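Local coordinates for protein quinone oxidoreductase (Coxiella burnetii, PDB 3TQH) that binds NADPH and probably uses it to reduce quinones, as a member of the medium-chain dehydrogenase/reductase group, at residues G153-I158 / P215-I220. Sequence-based numbering, arbitrary orientation.
Sequences GDVVLI and PVDAVI
Val156, Leu157 and Ile158 pair in parallel with Ala218, Val219 and Ile220, joining the first and fourth strands of the Rossmann sheet (order 3-2-1-4-5-6). Leu157 is bonded through both its backbone N, to Ala218 O at 2.9 Å, and its O, from Ile220 N at 2.7 Å. This end is buried and regularly paired. On one face Ile220 CG1 lies 4.1 Å from both Val156 CG1 and Ile158 CG1; Ile158 also touches Ala169 and Ile170 of helix 164-175. On the other, the Leu157 and Val219 side chains lie side by side. The 158/220 end adjoins the NADPH site, Ile220's side chain about 4 Å from that of Val244, which binds NADPH.

Toward the partly exposed start the pairing becomes irregular. Val155 CG1 meets Val216 CG2 at 3.5 Å, the side chains crossing at about a right angle. The chain turns at Asp217, and Val155 O takes both Asp217 N and Ala218 N. With CG beside its own backbone N (chi1 -63°), Asp217 points toward 153-158; OD2 accepts Val155 N at 2.8 Å, nearly straight (170°), on its anti side, slightly out of the carboxylate plane. Its carboxylate stacks on that of Asp154, whose OD2 accepts the backbone N-H of Lys151. Two acids so close may repel, a cost that these N-H bonds and a weak, long Asp217-Lys236 ion pair may partly offset.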
loop_
_atom_site.group_PDB
_atom_site.type_symbol
_atom_site.label_atom_id
_atom_site.label_comp_id
_atom_site.label_asym_id
_atom_site.label_seq_id
_atom_site.Cartn_x
_atom_site.Cartn_y
_atom_site.Cartn_z
ATOM N N GLY A 153 -18.268 18.086 -1.395
ATOM C CA GLY A 153 -18.221 19.359 -0.673
ATOM C C GLY A 153 -17.128 19.421 0.385
ATOM O O GLY A 153 -16.630 20.499 0.697
ATOM N N ASP A 154 -16.753 18.267 0.935
ATOM C CA ASP A 154 -15.771 18.192 2.016
ATOM C C ASP A 154 -14.381 18.602 1.546
ATOM O O ASP A 154 -14.000 18.354 0.397
ATOM C CB ASP A 154 -15.698 16.764 2.597
ATOM C CG ASP A 154 -16.936 16.380 3.424
ATOM O OD1 ASP A 154 -17.850 17.218 3.613
ATOM O OD2 ASP A 154 -16.985 15.220 3.895
ATOM N N VAL A 155 -13.630 19.230 2.443
ATOM C CA VAL A 155 -12.229 19.526 2.193
ATOM C C VAL A 155 -11.406 18.415 2.814
ATOM O O VAL A 155 -11.610 18.062 3.977
ATOM C CB VAL A 155 -11.811 20.863 2.800
ATOM C CG1 VAL A 155 -10.347 21.155 2.472
ATOM C CG2 VAL A 155 -12.732 21.979 2.298
ATOM N N VAL A 156 -10.472 17.874 2.038
ATOM C CA VAL A 156 -9.664 16.752 2.480
ATOM C C VAL A 156 -8.179 17.033 2.264
ATOM O O VAL A 156 -7.759 17.378 1.164
ATOM C CB VAL A 156 -10.061 15.459 1.743
ATOM C CG1 VAL A 156 -9.200 14.303 2.197
ATOM C CG2 VAL A 156 -11.536 15.141 1.985
ATOM N N LEU A 157 -7.405 16.890 3.336
ATOM C CA LEU A 157 -5.962 17.028 3.305
ATOM C C LEU A 157 -5.350 15.628 3.296
ATOM O O LEU A 157 -5.535 14.878 4.248
ATOM C CB LEU A 157 -5.468 17.808 4.534
ATOM C CG LEU A 157 -3.950 17.853 4.742
ATOM C CD1 LEU A 157 -3.268 18.540 3.563
ATOM C CD2 LEU A 157 -3.579 18.527 6.077
ATOM N N ILE A 158 -4.635 15.292 2.221
ATOM C CA ILE A 158 -3.945 14.013 2.083
ATOM C C ILE A 158 -2.439 14.269 2.113
ATOM O O ILE A 158 -1.879 14.813 1.165
ATOM C CB ILE A 158 -4.318 13.312 0.747
ATOM C CG1 ILE A 158 -5.840 13.133 0.637
ATOM C CG2 ILE A 158 -3.615 11.976 0.617
ATOM C CD1 ILE A 158 -6.300 12.359 -0.576
ATOM N N PRO A 215 -10.373 25.512 7.938
ATOM C CA PRO A 215 -10.547 24.207 8.563
ATOM C C PRO A 215 -10.965 23.093 7.599
ATOM O O PRO A 215 -11.778 23.305 6.696
ATOM C CB PRO A 215 -11.652 24.472 9.581
ATOM C CG PRO A 215 -11.374 25.852 10.043
ATOM C CD PRO A 215 -10.896 26.588 8.808
ATOM N N VAL A 216 -10.411 21.913 7.831
ATOM C CA VAL A 216 -10.511 20.783 6.928
ATOM C C VAL A 216 -11.444 19.737 7.553
ATOM O O VAL A 216 -11.497 19.608 8.775
ATOM C CB VAL A 216 -9.074 20.230 6.655
ATOM C CG1 VAL A 216 -9.053 18.728 6.526
ATOM C CG2 VAL A 216 -8.472 20.903 5.427
ATOM N N ASP A 217 -12.189 19.016 6.714
ATOM C CA ASP A 217 -13.129 17.980 7.178
ATOM C C ASP A 217 -12.439 16.645 7.488
ATOM O O ASP A 217 -12.868 15.916 8.373
ATOM C CB ASP A 217 -14.237 17.748 6.147
ATOM C CG ASP A 217 -15.091 18.978 5.920
ATOM O OD1 ASP A 217 -16.011 19.235 6.733
ATOM O OD2 ASP A 217 -14.848 19.689 4.921
ATOM N N ALA A 218 -11.387 16.315 6.750
ATOM C CA ALA A 218 -10.653 15.083 7.002
ATOM C C ALA A 218 -9.189 15.239 6.643
ATOM O O ALA A 218 -8.850 15.914 5.682
ATOM C CB ALA A 218 -11.262 13.925 6.228
ATOM N N VAL A 219 -8.331 14.624 7.446
ATOM C CA VAL A 219 -6.923 14.510 7.142
ATOM C C VAL A 219 -6.623 13.035 6.940
ATOM O O VAL A 219 -6.818 12.249 7.859
ATOM C CB VAL A 219 -6.052 15.034 8.300
ATOM C CG1 VAL A 219 -4.568 14.716 8.048
ATOM C CG2 VAL A 219 -6.288 16.548 8.528
ATOM N N ILE A 220 -6.186 12.659 5.736
ATOM C CA ILE A 220 -5.648 11.328 5.501
ATOM C C ILE A 220 -4.148 11.425 5.730
ATOM O O ILE A 220 -3.392 11.829 4.840
ATOM C CB ILE A 220 -5.940 10.796 4.085
ATOM C CG1 ILE A 220 -7.433 10.946 3.732
ATOM C CG2 ILE A 220 -5.523 9.338 3.985
ATOM C CD1 ILE A 220 -8.388 10.341 4.761
#